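Local atomic coordinates of GrgF (Penicillium sp. sh18, PDB entry 6LZH), a protein that acts as a polyketide transferase of the alpha/beta hydrolase fold in gregatin A biosynthesis, where two polyketide chains are fused. Residues 10-15 / 20-25; 117-122 / 218-223; 173-178 / 187-192; 258-263 / 285-290. All coordinates share one frame; numbering follows the deposited sequence.

Interaction 1: residues 10-15 / 20-25; sequences DVEFTT and TLRGWL
F13 and L21 form the tightly packed end of this antiparallel hairpin, whose strands 9-14 and 20-26 lie at one margin of the main sheet. L21 CB sits over one face of the F13 ring, 4.2 Å from its centroid and displaced toward the rim, a CH-pi contact, while L21 CD1 meets F13 CZ at 3.7 Å. From the loop side T15 CG2 closes on L21 CG at 3.6 Å. With chi1 at 62°, F13 CG stands between the backbone N and the carbonyl carbon, bringing the ring under L21; W97 of helix 84-99 and Y66 also meet the ring. V11 shares this face, its CG1 lying 3.7 Å from L25 CB. The backbones pair at V11 with G23 and at F13 with L21, two bonds each, such as F13 N to L21 O at 3.0 Å.

The face carrying E12, R22 and T20 is looser and wetter. E12 OE1 and R22 NE form a salt bridge at 3.0 Å whose hydrogen bond is weak (134°), and a water links E12 OE2 to R22 NH2. T20 CG2 lies over the guanidinium, whose NH1 pairs with D75. Apolar contacts thus line the face toward helix 84-99, while a water-bridged ion pair spans the other.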
loop_
_atom_site.group_PDB
_atom_site.type_symbol
_atom_site.label_atom_id
_atom_site.label_comp_id
_atom_site.label_asym_id
_atom_site.label_seq_id
_atom_site.Cartn_x
_atom_site.Cartn_y
_atom_site.Cartn_z
ATOM N N ASP A 10 26.984 -14.774 -7.401
ATOM C CA ASP A 10 26.420 -13.851 -6.427
ATOM C C ASP A 10 26.245 -12.499 -7.103
ATOM O O ASP A 10 27.176 -11.994 -7.741
ATOM C CB ASP A 10 27.337 -13.700 -5.219
ATOM C CG ASP A 10 27.428 -14.948 -4.370
ATOM O OD1 ASP A 10 26.690 -15.933 -4.584
ATOM O OD2 ASP A 10 28.258 -14.931 -3.452
ATOM N N VAL A 11 25.063 -11.902 -6.962
ATOM C CA VAL A 11 24.766 -10.618 -7.583
ATOM C C VAL A 11 24.049 -9.739 -6.562
ATOM O O VAL A 11 23.494 -10.215 -5.567
ATOM C CB VAL A 11 23.902 -10.754 -8.869
ATOM C CG1 VAL A 11 24.668 -11.425 -10.000
ATOM C CG2 VAL A 11 22.587 -11.526 -8.569
ATOM N N GLU A 12 24.070 -8.434 -6.816
ATOM C CA GLU A 12 23.264 -7.515 -6.033
ATOM C C GLU A 12 22.797 -6.379 -6.929
ATOM O O GLU A 12 23.373 -6.114 -7.986
ATOM C CB GLU A 12 24.020 -6.990 -4.800
ATOM C CG GLU A 12 25.462 -6.641 -5.012
ATOM C CD GLU A 12 26.143 -6.150 -3.735
ATOM O OE1 GLU A 12 26.242 -6.924 -2.758
ATOM O OE2 GLU A 12 26.582 -4.987 -3.729
ATOM N N PHE A 13 21.706 -5.740 -6.523
ATOM C CA PHE A 13 21.193 -4.616 -7.290
ATOM C C PHE A 13 20.514 -3.662 -6.322
ATOM O O PHE A 13 20.179 -4.035 -5.191
ATOM C CB PHE A 13 20.237 -5.063 -8.416
ATOM C CG PHE A 13 18.979 -5.779 -7.920
ATOM C CD1 PHE A 13 19.007 -7.145 -7.615
ATOM C CD2 PHE A 13 17.778 -5.088 -7.784
ATOM C CE1 PHE A 13 17.858 -7.808 -7.174
ATOM C CE2 PHE A 13 16.617 -5.733 -7.349
ATOM C CZ PHE A 13 16.656 -7.096 -7.043
ATOM N N THR A 14 20.339 -2.420 -6.773
ATOM C CA THR A 14 19.869 -1.330 -5.924
ATOM C C THR A 14 18.394 -1.046 -6.190
ATOM O O THR A 14 17.938 -1.102 -7.336
ATOM C CB THR A 14 20.715 -0.075 -6.170
ATOM O OG1 THR A 14 22.107 -0.420 -6.044
ATOM C CG2 THR A 14 20.393 1.019 -5.156
ATOM N N THR A 15 17.644 -0.749 -5.126
ATOM C CA THR A 15 16.231 -0.425 -5.282
ATOM C C THR A 15 16.032 1.087 -5.342
ATOM O O THR A 15 16.891 1.868 -4.925
ATOM C CB THR A 15 15.401 -0.997 -4.127
ATOM O OG1 THR A 15 15.783 -0.345 -2.911
ATOM C CG2 THR A 15 15.633 -2.496 -3.980
ATOM N N THR A 20 20.237 -2.301 -1.037
ATOM C CA THR A 20 20.903 -3.345 -1.806
ATOM C C THR A 20 20.200 -4.671 -1.546
ATOM O O THR A 20 20.112 -5.117 -0.400
ATOM C CB THR A 20 22.380 -3.470 -1.427
ATOM O OG1 THR A 20 23.063 -2.248 -1.718
ATOM C CG2 THR A 20 23.020 -4.585 -2.224
ATOM N N LEU A 21 19.691 -5.289 -2.599
ATOM C CA LEU A 21 19.158 -6.640 -2.526
ATOM C C LEU A 21 20.183 -7.580 -3.125
ATOM O O LEU A 21 20.849 -7.233 -4.103
ATOM C CB LEU A 21 17.846 -6.764 -3.298
ATOM C CG LEU A 21 16.729 -5.789 -2.915
ATOM C CD1 LEU A 21 15.444 -6.190 -3.626
ATOM C CD2 LEU A 21 16.526 -5.736 -1.399
ATOM N N ARG A 22 20.298 -8.770 -2.558
ATOM C CA ARG A 22 21.338 -9.701 -2.978
ATOM C C ARG A 22 20.722 -11.030 -3.360
ATOM O O ARG A 22 19.682 -11.430 -2.825
ATOM C CB ARG A 22 22.388 -9.884 -1.860
ATOM C CG ARG A 22 23.087 -8.568 -1.489
ATOM C CD ARG A 22 24.162 -8.682 -0.394
ATOM N NE ARG A 22 24.788 -7.376 -0.161
ATOM C CZ ARG A 22 24.285 -6.426 0.632
ATOM N NH1 ARG A 22 23.165 -6.627 1.309
ATOM N NH2 ARG A 22 24.916 -5.267 0.762
ATOM N N GLY A 23 21.373 -11.710 -4.291
ATOM C CA GLY A 23 20.824 -12.949 -4.764
ATOM C C GLY A 23 21.790 -13.687 -5.653
ATOM O O GLY A 23 23.003 -13.447 -5.636
ATOM N N TRP A 24 21.215 -14.581 -6.440
ATOM C CA TRP A 24 21.958 -15.514 -7.263
ATOM C C TRP A 24 21.480 -15.387 -8.692
ATOM O O TRP A 24 20.276 -15.315 -8.948
ATOM C CB TRP A 24 21.763 -16.966 -6.803
ATOM C CG TRP A 24 22.450 -17.310 -5.528
ATOM C CD1 TRP A 24 23.662 -16.840 -5.095
ATOM C CD2 TRP A 24 21.987 -18.216 -4.524
ATOM N NE1 TRP A 24 23.969 -17.391 -3.880
ATOM C CE2 TRP A 24 22.959 -18.238 -3.503
ATOM C CE3 TRP A 24 20.833 -19.003 -4.379
ATOM C CZ2 TRP A 24 22.824 -19.026 -2.357
ATOM C CZ3 TRP A 24 20.701 -19.785 -3.242
ATOM C CH2 TRP A 24 21.695 -19.790 -2.243
ATOM N N LEU A 25 22.434 -15.390 -9.612
ATOM C CA LEU A 25 22.173 -15.392 -11.037
ATOM C C LEU A 25 22.553 -16.761 -11.587
ATOM O O LEU A 25 23.677 -17.221 -11.367
ATOM C CB LEU A 25 22.985 -14.285 -11.712
ATOM C CG LEU A 25 22.896 -14.163 -13.229
ATOM C CD1 LEU A 25 21.497 -13.781 -13.625
ATOM C CD2 LEU A 25 23.905 -13.114 -13.717
HETATM O O HOH W 1 27.517 -4.978 -0.948
#

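Interaction 2: residues 117-122 / 218-223. With NA (sodium ion), chain D.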
loop_
_atom_site.group_PDB
_atom_site.type_symbol
_atom_site.label_atom_id
_atom_site.label_comp_id
_atom_site.label_asym_id
_atom_site.label_seq_id
_atom_site.Cartn_x
_atom_site.Cartn_y
_atom_site.Cartn_z
ATOM N N GLY A 117 5.526 -15.140 -2.647
ATOM C CA GLY A 117 6.200 -14.659 -3.840
ATOM C C GLY A 117 5.302 -14.634 -5.066
ATOM O O GLY A 117 5.517 -13.812 -5.964
ATOM N N GLY A 118 4.273 -15.489 -5.090
ATOM C CA GLY A 118 3.339 -15.500 -6.198
ATOM C C GLY A 118 2.351 -14.363 -6.129
ATOM O O GLY A 118 1.918 -13.857 -7.163
ATOM N N ASN A 119 1.994 -13.948 -4.914
ATOM C CA ASN A 119 1.201 -12.740 -4.731
ATOM C C ASN A 119 1.959 -11.530 -5.269
ATOM O O ASN A 119 1.445 -10.773 -6.096
ATOM C CB ASN A 119 0.871 -12.584 -3.245
ATOM C CG ASN A 119 0.035 -11.341 -2.933
ATOM O OD1 ASN A 119 0.433 -10.222 -3.220
ATOM N ND2 ASN A 119 -1.115 -11.550 -2.301
ATOM N N VAL A 120 3.206 -11.364 -4.840
ATOM C CA VAL A 120 4.019 -10.224 -5.286
ATOM C C VAL A 120 4.265 -10.282 -6.796
ATOM O O VAL A 120 4.295 -9.248 -7.483
ATOM C CB VAL A 120 5.329 -10.212 -4.475
ATOM C CG1 VAL A 120 6.353 -9.286 -5.069
ATOM C CG2 VAL A 120 5.037 -9.851 -3.014
ATOM N N THR A 121 4.484 -11.486 -7.327
ATOM C CA THR A 121 4.673 -11.663 -8.771
ATOM C C THR A 121 3.454 -11.176 -9.558
ATOM O O THR A 121 3.591 -10.437 -10.541
ATOM C CB THR A 121 4.972 -13.144 -9.071
ATOM O OG1 THR A 121 6.299 -13.473 -8.626
ATOM C CG2 THR A 121 4.889 -13.458 -10.590
ATOM N N LEU A 122 2.247 -11.601 -9.159
ATOM C CA LEU A 122 1.046 -11.149 -9.859
ATOM C C LEU A 122 0.878 -9.630 -9.763
ATOM O O LEU A 122 0.464 -8.975 -10.730
ATOM C CB LEU A 122 -0.185 -11.862 -9.291
ATOM C CG LEU A 122 -0.206 -13.375 -9.542
ATOM C CD1 LEU A 122 -1.239 -14.077 -8.688
ATOM C CD2 LEU A 122 -0.390 -13.705 -11.033
ATOM N N TRP A 218 -3.500 -4.312 1.637
ATOM C CA TRP A 218 -3.041 -4.964 0.417
ATOM C C TRP A 218 -4.046 -6.052 0.064
ATOM O O TRP A 218 -4.244 -6.995 0.836
ATOM C CB TRP A 218 -1.640 -5.544 0.614
ATOM C CG TRP A 218 -1.080 -6.160 -0.619
ATOM C CD1 TRP A 218 -1.034 -7.491 -0.918
ATOM C CD2 TRP A 218 -0.494 -5.473 -1.731
ATOM N NE1 TRP A 218 -0.450 -7.678 -2.158
ATOM C CE2 TRP A 218 -0.102 -6.456 -2.671
ATOM C CE3 TRP A 218 -0.245 -4.125 -2.021
ATOM C CZ2 TRP A 218 0.519 -6.132 -3.879
ATOM C CZ3 TRP A 218 0.367 -3.802 -3.231
ATOM C CH2 TRP A 218 0.752 -4.806 -4.140
ATOM N N ASN A 219 -4.690 -5.912 -1.087
ATOM C CA ASN A 219 -5.679 -6.882 -1.551
ATOM C C ASN A 219 -5.365 -7.162 -3.012
ATOM O O ASN A 219 -5.723 -6.367 -3.884
ATOM C CB ASN A 219 -7.103 -6.367 -1.375
ATOM C CG ASN A 219 -8.138 -7.371 -1.844
ATOM O OD1 ASN A 219 -7.794 -8.481 -2.284
ATOM N ND2 ASN A 219 -9.412 -6.994 -1.753
ATOM N N ILE A 220 -4.680 -8.286 -3.256
ATOM C CA ILE A 220 -4.260 -8.660 -4.602
ATOM C C ILE A 220 -5.458 -8.750 -5.544
ATOM O O ILE A 220 -5.340 -8.467 -6.740
ATOM C CB ILE A 220 -3.457 -9.984 -4.536
ATOM C CG1 ILE A 220 -2.805 -10.298 -5.872
ATOM C CG2 ILE A 220 -4.306 -11.144 -4.044
ATOM C CD1 ILE A 220 -1.894 -9.178 -6.348
ATOM N N LEU A 221 -6.626 -9.130 -5.027
ATOM C CA LEU A 221 -7.818 -9.205 -5.868
ATOM C C LEU A 221 -8.162 -7.864 -6.500
ATOM O O LEU A 221 -8.853 -7.833 -7.522
ATOM C CB LEU A 221 -9.019 -9.708 -5.060
ATOM C CG LEU A 221 -8.972 -11.124 -4.485
ATOM C CD1 LEU A 221 -10.313 -11.506 -3.881
ATOM C CD2 LEU A 221 -8.571 -12.130 -5.534
ATOM N N ASN A 222 -7.683 -6.759 -5.937
ATOM C CA ASN A 222 -8.013 -5.440 -6.469
ATOM C C ASN A 222 -7.144 -5.013 -7.647
ATOM O O ASN A 222 -7.458 -3.995 -8.278
ATOM C CB ASN A 222 -7.887 -4.392 -5.372
ATOM C CG ASN A 222 -9.098 -4.358 -4.447
ATOM O OD1 ASN A 222 -9.239 -3.443 -3.641
ATOM N ND2 ASN A 222 -9.975 -5.349 -4.567
ATOM N N VAL A 223 -6.051 -5.725 -7.950
ATOM C CA VAL A 223 -5.190 -5.264 -9.034
ATOM C C VAL A 223 -4.925 -6.346 -10.079
ATOM O O VAL A 223 -4.385 -6.043 -11.147
ATOM C CB VAL A 223 -3.859 -4.694 -8.491
ATOM C CG1 VAL A 223 -4.123 -3.679 -7.358
ATOM C CG2 VAL A 223 -2.916 -5.801 -8.027
HETATM NA NA NA D . -4.440 -8.327 2.538
HETATM O O HOH W 2 -3.554 -9.995 -1.081
HETATM O O HOH W 3 -6.514 -7.118 2.777
HETATM O O HOH W 4 -6.153 -10.075 1.676
HETATM O O HOH W 5 -2.625 -9.899 1.933
#
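N119 OD1 receives the indole N-H of W218, with NE1 to OD1 at 2.9 Å and a nearly straight angle of 164° at the hydrogen. The donor lies in the carbonyl plane of the amide, on a lone pair, and OD1 in turn sits at the edge of the indole, close to the ring plane. CG of N119 stands anti to its own N (chi1 -180°), which carries the amide off helix 116-127 to the loop, its plane 37° from that of the indole. The other end of the amide is used as well: ND2 donates to water 2 at 3.1 Å, a water that also accepts from I220 N at 3.0 Å, and to the carbonyl O of L140. Both ends of this buried group are thus satisfied, which fixes its flip. I220 packs alongside, its CB 3.6 Å from N119 ND2, and its CD1 reaches L122 CB at 4.3 Å. Replacing N119 by a leucine would probably leave the buried W218 NE1 and the L140 carbonyl without these mates and disturb water 2. On the far side, W218 O binds a sodium ion at 2.2 Å, together with S215 O and three waters. Helix 116-127 follows the probable active-site residue C115, with G117 fitting the GxCxG pattern of the nucleophile elbow, the hallmark of the alpha/beta hydrolase fold.

Interaction 3: residues 173-178 / 187-192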
loop_
_atom_site.group_PDB
_atom_site.type_symbol
_atom_site.label_atom_id
_atom_site.label_comp_id
_atom_site.label_asym_id
_atom_site.label_seq_id
_atom_site.Cartn_x
_atom_site.Cartn_y
_atom_site.Cartn_z
ATOM N N LEU A 173 6.078 -10.994 16.274
ATOM C CA LEU A 173 5.220 -12.065 16.732
ATOM C C LEU A 173 5.821 -13.408 16.355
ATOM O O LEU A 173 6.380 -13.538 15.263
ATOM C CB LEU A 173 3.830 -11.954 16.112
ATOM C CG LEU A 173 3.046 -10.754 16.610
ATOM C CD1 LEU A 173 1.697 -10.712 15.921
ATOM C CD2 LEU A 173 2.920 -10.829 18.131
ATOM N N PRO A 174 5.721 -14.417 17.216
ATOM C CA PRO A 174 6.126 -15.766 16.819
ATOM C C PRO A 174 5.036 -16.436 16.000
ATOM O O PRO A 174 3.854 -16.077 16.060
ATOM C CB PRO A 174 6.319 -16.481 18.160
ATOM C CG PRO A 174 5.248 -15.862 19.020
ATOM C CD PRO A 174 5.140 -14.399 18.573
ATOM N N TYR A 175 5.458 -17.433 15.222
ATOM C CA TYR A 175 4.497 -18.244 14.483
ATOM C C TYR A 175 3.545 -18.969 15.428
ATOM O O TYR A 175 2.371 -19.181 15.092
ATOM C CB TYR A 175 5.231 -19.254 13.605
ATOM C CG TYR A 175 5.895 -18.676 12.375
ATOM C CD1 TYR A 175 5.924 -17.301 12.142
ATOM C CD2 TYR A 175 6.481 -19.509 11.438
ATOM C CE1 TYR A 175 6.524 -16.788 11.004
ATOM C CE2 TYR A 175 7.085 -19.008 10.314
ATOM C CZ TYR A 175 7.108 -17.649 10.095
ATOM O OH TYR A 175 7.716 -17.167 8.947
ATOM N N VAL A 176 4.036 -19.357 16.604
ATOM C CA VAL A 176 3.273 -20.084 17.617
ATOM C C VAL A 176 3.635 -19.495 18.974
ATOM O O VAL A 176 4.809 -19.504 19.359
ATOM C CB VAL A 176 3.570 -21.598 17.609
ATOM C CG1 VAL A 176 2.637 -22.341 18.568
ATOM C CG2 VAL A 176 3.474 -22.181 16.206
ATOM N N ASN A 177 2.641 -18.980 19.697
ATOM C CA ASN A 177 2.875 -18.512 21.058
ATOM C C ASN A 177 3.260 -19.680 21.963
ATOM O O ASN A 177 2.964 -20.845 21.679
ATOM C CB ASN A 177 1.632 -17.817 21.619
ATOM C CG ASN A 177 1.226 -16.600 20.814
ATOM O OD1 ASN A 177 0.069 -16.465 20.416
ATOM N ND2 ASN A 177 2.180 -15.705 20.568
ATOM N N GLU A 178 3.930 -19.356 23.073
ATOM C CA GLU A 178 4.373 -20.405 23.987
ATOM C C GLU A 178 3.207 -21.237 24.504
ATOM O O GLU A 178 3.385 -22.415 24.832
ATOM C CB GLU A 178 5.147 -19.790 25.161
ATOM C CG GLU A 178 4.581 -18.471 25.676
ATOM C CD GLU A 178 3.360 -18.650 26.560
ATOM O OE1 GLU A 178 2.676 -17.636 26.828
ATOM O OE2 GLU A 178 3.095 -19.794 27.003
ATOM N N GLN A 187 -1.449 -18.710 10.437
ATOM C CA GLN A 187 -1.620 -20.164 10.427
ATOM C C GLN A 187 -0.824 -20.820 9.302
ATOM O O GLN A 187 -0.252 -21.901 9.498
ATOM C CB GLN A 187 -3.095 -20.552 10.326
ATOM C CG GLN A 187 -3.349 -21.952 10.886
ATOM C CD GLN A 187 -4.811 -22.328 10.950
ATOM O OE1 GLN A 187 -5.231 -23.108 11.807
ATOM N NE2 GLN A 187 -5.599 -21.780 10.034
ATOM N N LEU A 188 -0.783 -20.202 8.118
ATOM C CA LEU A 188 0.054 -20.750 7.053
ATOM C C LEU A 188 1.492 -20.899 7.527
ATOM O O LEU A 188 2.142 -21.926 7.286
ATOM C CB LEU A 188 0.011 -19.862 5.811
ATOM C CG LEU A 188 1.029 -20.317 4.752
ATOM C CD1 LEU A 188 0.437 -20.092 3.428
ATOM C CD2 LEU A 188 2.380 -19.606 4.817
ATOM N N ALA A 189 2.015 -19.849 8.166
ATOM C CA ALA A 189 3.391 -19.870 8.649
ATOM C C ALA A 189 3.581 -20.963 9.694
ATOM O O ALA A 189 4.527 -21.757 9.621
ATOM C CB ALA A 189 3.766 -18.497 9.222
ATOM N N ALA A 190 2.666 -21.036 10.662
ATOM C CA ALA A 190 2.799 -22.030 11.719
ATOM C C ALA A 190 2.629 -23.447 11.180
ATOM O O ALA A 190 3.179 -24.396 11.754
ATOM C CB ALA A 190 1.784 -21.738 12.824
ATOM N N GLU A 191 1.874 -23.607 10.087
ATOM C CA GLU A 191 1.695 -24.922 9.473
ATOM C C GLU A 191 2.904 -25.330 8.648
ATOM O O GLU A 191 3.275 -26.508 8.624
ATOM C CB GLU A 191 0.460 -24.927 8.573
ATOM C CG GLU A 191 -0.791 -25.450 9.222
ATOM C CD GLU A 191 -2.031 -25.058 8.447
ATOM O OE1 GLU A 191 -3.115 -24.980 9.062
ATOM O OE2 GLU A 191 -1.911 -24.822 7.224
ATOM N N MET A 192 3.505 -24.383 7.935
ATOM C CA MET A 192 4.615 -24.724 7.054
ATOM C C MET A 192 5.905 -24.945 7.830
ATOM O O MET A 192 6.696 -25.826 7.470
ATOM C CB MET A 192 4.800 -23.633 6.001
ATOM C CG MET A 192 3.627 -23.541 5.040
ATOM S SD MET A 192 3.640 -24.918 3.871
ATOM C CE MET A 192 2.509 -26.071 4.658
#
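Y175 lays its ring over the methyl of A189, joining the turn after strand 172-174 to the start of helix 187-198 within the region inserted between strands 133-137 and 232-237 of the alpha/beta hydrolase fold. The bump is A189 CB, standing 3.4 Å above the ring plane and only 7° off its normal at the centroid, a nearly central CH-pi contact. All six ring carbons lie at similar distances from it, the nearest being CE2 at 3.5 Å. The Y175 chi1 of -74° sets CG anti to the carbonyl carbon and turns one ring face to the A189 methyl, while the hydroxyl is hydrogen-bonded to N42. A second, shallower fit lies beside the first: A190 CB enters the notch between the Y175 backbone and V176, meeting V176 CG2 at 3.8 Å. Two small alanine side chains let the loop come this close, and M193 of the same helix also touches both Y175 and V176. The methyl of A190 buries a carbonyl with no polar partner in the model, Y175 O, at 3.5 Å from A190 CB.

Interaction 4: residues 258-263 / 285-290; sequences PKELDI and LDFLKR. With NA (sodium ion), chain C.
E260 on strand 259-264, an outermost strand of the alpha/beta hydrolase sheet, reaches R290 on helix 277-292, which packs against that sheet. From CB the E260 side chain runs toward the helix, CG lying anti to the carbonyl carbon (chi1 -59°), and the chain is extended through CG to CD. E260 CD lies in the ring plane of F287 at its edge, and E260 OE1 is nearer still, 3.6 Å from F287 CD1. At the tip the two oxygens part: OE1 accepts from R290 NH2 at 2.8 Å, OE2 from R290 NH1 at 3.0 Å, each through its syn lone pair and both nearly straight. Carboxylate and guanidinium are only 12° from coplanar, the signature of an end-on, two-pronged salt bridge. OE2 has a further partner in H291 NE2. An alanine in place of E260 would probably leave R290 NH1 and NH2 without their carboxylate, with D286 as the remaining partner described here. Farther along the strand, D262 OD1 and the I263 carbonyl O both bind a sodium ion, which two waters also ligate. R290 is held from a second side within its own helix, making a salt-bridge network: its NE donates to D286 OD2 at 2.8 Å, meeting that carboxylate from above its plane.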
loop_
_atom_site.group_PDB
_atom_site.type_symbol
_atom_site.label_atom_id
_atom_site.label_comp_id
_atom_site.label_asym_id
_atom_site.label_seq_id
_atom_site.Cartn_x
_atom_site.Cartn_y
_atom_site.Cartn_z
ATOM N N PRO A 258 -5.280 -12.886 -21.365
ATOM C CA PRO A 258 -4.854 -14.291 -21.407
ATOM C C PRO A 258 -4.333 -14.802 -20.059
ATOM O O PRO A 258 -3.399 -14.248 -19.474
ATOM C CB PRO A 258 -3.745 -14.289 -22.468
ATOM C CG PRO A 258 -3.122 -12.914 -22.345
ATOM C CD PRO A 258 -4.247 -11.978 -21.901
ATOM N N LYS A 259 -4.947 -15.872 -19.574
ATOM C CA LYS A 259 -4.567 -16.457 -18.299
ATOM C C LYS A 259 -4.732 -17.958 -18.416
ATOM O O LYS A 259 -5.630 -18.432 -19.109
ATOM C CB LYS A 259 -5.407 -15.915 -17.133
ATOM C CG LYS A 259 -6.896 -16.233 -17.273
ATOM C CD LYS A 259 -7.728 -15.586 -16.177
ATOM C CE LYS A 259 -9.194 -16.027 -16.284
ATOM N NZ LYS A 259 -9.999 -15.477 -15.159
ATOM N N GLU A 260 -3.844 -18.702 -17.773
ATOM C CA GLU A 260 -3.878 -20.155 -17.869
ATOM C C GLU A 260 -3.702 -20.772 -16.494
ATOM O O GLU A 260 -2.884 -20.309 -15.691
ATOM C CB GLU A 260 -2.791 -20.683 -18.828
ATOM C CG GLU A 260 -2.924 -20.127 -20.244
ATOM C CD GLU A 260 -1.904 -20.716 -21.213
ATOM O OE1 GLU A 260 -1.314 -21.772 -20.895
ATOM O OE2 GLU A 260 -1.710 -20.114 -22.297
ATOM N N LEU A 261 -4.468 -21.827 -16.234
ATOM C CA LEU A 261 -4.512 -22.480 -14.934
ATOM C C LEU A 261 -4.015 -23.913 -15.045
ATOM O O LEU A 261 -4.479 -24.667 -15.907
ATOM C CB LEU A 261 -5.940 -22.495 -14.380
ATOM C CG LEU A 261 -6.133 -23.236 -13.052
ATOM C CD1 LEU A 261 -5.372 -22.537 -11.905
ATOM C CD2 LEU A 261 -7.621 -23.332 -12.726
ATOM N N ASP A 262 -3.108 -24.298 -14.151
ATOM C CA ASP A 262 -2.738 -25.701 -13.962
ATOM C C ASP A 262 -3.081 -26.105 -12.537
ATOM O O ASP A 262 -2.651 -25.443 -11.589
ATOM C CB ASP A 262 -1.245 -25.922 -14.227
ATOM C CG ASP A 262 -0.855 -27.385 -14.141
ATOM O OD1 ASP A 262 -1.777 -28.233 -14.211
ATOM O OD2 ASP A 262 0.355 -27.679 -14.027
ATOM N N ILE A 263 -3.876 -27.163 -12.383
ATOM C CA ILE A 263 -4.181 -27.735 -11.074
ATOM C C ILE A 263 -3.239 -28.901 -10.828
ATOM O O ILE A 263 -3.173 -29.823 -11.645
ATOM C CB ILE A 263 -5.643 -28.219 -10.999
ATOM C CG1 ILE A 263 -6.614 -27.090 -11.333
ATOM C CG2 ILE A 263 -5.931 -28.805 -9.611
ATOM C CD1 ILE A 263 -6.726 -26.044 -10.251
ATOM N N LEU A 285 7.381 -24.354 -18.551
ATOM C CA LEU A 285 8.285 -24.044 -19.650
ATOM C C LEU A 285 7.526 -23.899 -20.972
ATOM O O LEU A 285 7.818 -23.001 -21.773
ATOM C CB LEU A 285 9.349 -25.139 -19.742
ATOM C CG LEU A 285 10.263 -25.025 -20.957
ATOM C CD1 LEU A 285 11.196 -23.849 -20.741
ATOM C CD2 LEU A 285 11.037 -26.331 -21.135
ATOM N N ASP A 286 6.542 -24.764 -21.211
ATOM C CA ASP A 286 5.747 -24.659 -22.433
ATOM C C ASP A 286 4.949 -23.357 -22.457
ATOM O O ASP A 286 4.864 -22.685 -23.493
ATOM C CB ASP A 286 4.807 -25.867 -22.545
ATOM C CG ASP A 286 4.148 -25.960 -23.905
ATOM O OD1 ASP A 286 4.868 -26.254 -24.879
ATOM O OD2 ASP A 286 2.921 -25.708 -24.012
ATOM N N PHE A 287 4.362 -22.988 -21.317
ATOM C CA PHE A 287 3.692 -21.695 -21.192
ATOM C C PHE A 287 4.631 -20.558 -21.570
ATOM O O PHE A 287 4.284 -19.693 -22.377
ATOM C CB PHE A 287 3.181 -21.526 -19.763
ATOM C CG PHE A 287 2.687 -20.144 -19.450
ATOM C CD1 PHE A 287 1.420 -19.741 -19.835
ATOM C CD2 PHE A 287 3.488 -19.243 -18.759
ATOM C CE1 PHE A 287 0.955 -18.452 -19.534
ATOM C CE2 PHE A 287 3.017 -17.948 -18.456
ATOM C CZ PHE A 287 1.773 -17.563 -18.846
ATOM N N LEU A 288 5.832 -20.549 -20.991
ATOM C CA LEU A 288 6.808 -19.509 -21.305
ATOM C C LEU A 288 7.215 -19.535 -22.776
ATOM O O LEU A 288 7.383 -18.475 -23.393
ATOM C CB LEU A 288 8.036 -19.658 -20.406
ATOM C CG LEU A 288 7.813 -19.419 -18.889
ATOM C CD1 LEU A 288 9.082 -19.665 -18.079
ATOM C CD2 LEU A 288 7.273 -18.011 -18.583
ATOM N N LYS A 289 7.413 -20.732 -23.346
ATOM C CA LYS A 289 7.829 -20.818 -24.749
ATOM C C LYS A 289 6.746 -20.276 -25.668
ATOM O O LYS A 289 7.038 -19.534 -26.612
ATOM C CB LYS A 289 8.169 -22.268 -25.123
ATOM C CG LYS A 289 9.494 -22.755 -24.572
ATOM C CD LYS A 289 9.750 -24.229 -24.915
ATOM C CE LYS A 289 11.037 -24.363 -25.722
ATOM N NZ LYS A 289 11.580 -25.754 -25.775
ATOM N N ARG A 290 5.487 -20.617 -25.388
ATOM C CA ARG A 290 4.390 -20.168 -26.234
ATOM C C ARG A 290 4.204 -18.651 -26.174
ATOM O O ARG A 290 3.964 -18.014 -27.203
ATOM C CB ARG A 290 3.097 -20.895 -25.833
ATOM C CG ARG A 290 3.104 -22.384 -26.162
ATOM C CD ARG A 290 1.729 -23.021 -25.930
ATOM N NE ARG A 290 1.509 -23.361 -24.523
ATOM C CZ ARG A 290 0.787 -22.631 -23.677
ATOM N NH1 ARG A 290 0.185 -21.515 -24.075
ATOM N NH2 ARG A 290 0.644 -23.029 -22.427
HETATM NA NA NA C . -2.335 -30.566 -13.788
HETATM O O HOH W 6 0.143 -30.520 -13.752
HETATM O O HOH W 7 -1.695 -32.695 -12.139
#

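How the interactions relate
Interactions 1 and 4 both reach the main sheet, at its outermost strands 9-14 and 259-264, with centres about 28 Å apart. The first pairs two strands through backbone bonds, whereas the second joins strand to helix through charged side chains. Interaction 2 is the most central and the only one whose touching residues are all buried, 1, 3 and 4 being partly buried nearer the surface; there a neutral amide and indole replace the ion pairs of the margins. Interaction 3 relies on methyl and ring contacts away from the main sheet, about 33 Å from interaction 4, centre to centre, across the middle of the chain. Sodium ions accompany 2 and 4, while 1 and 2 also touch the second subunit.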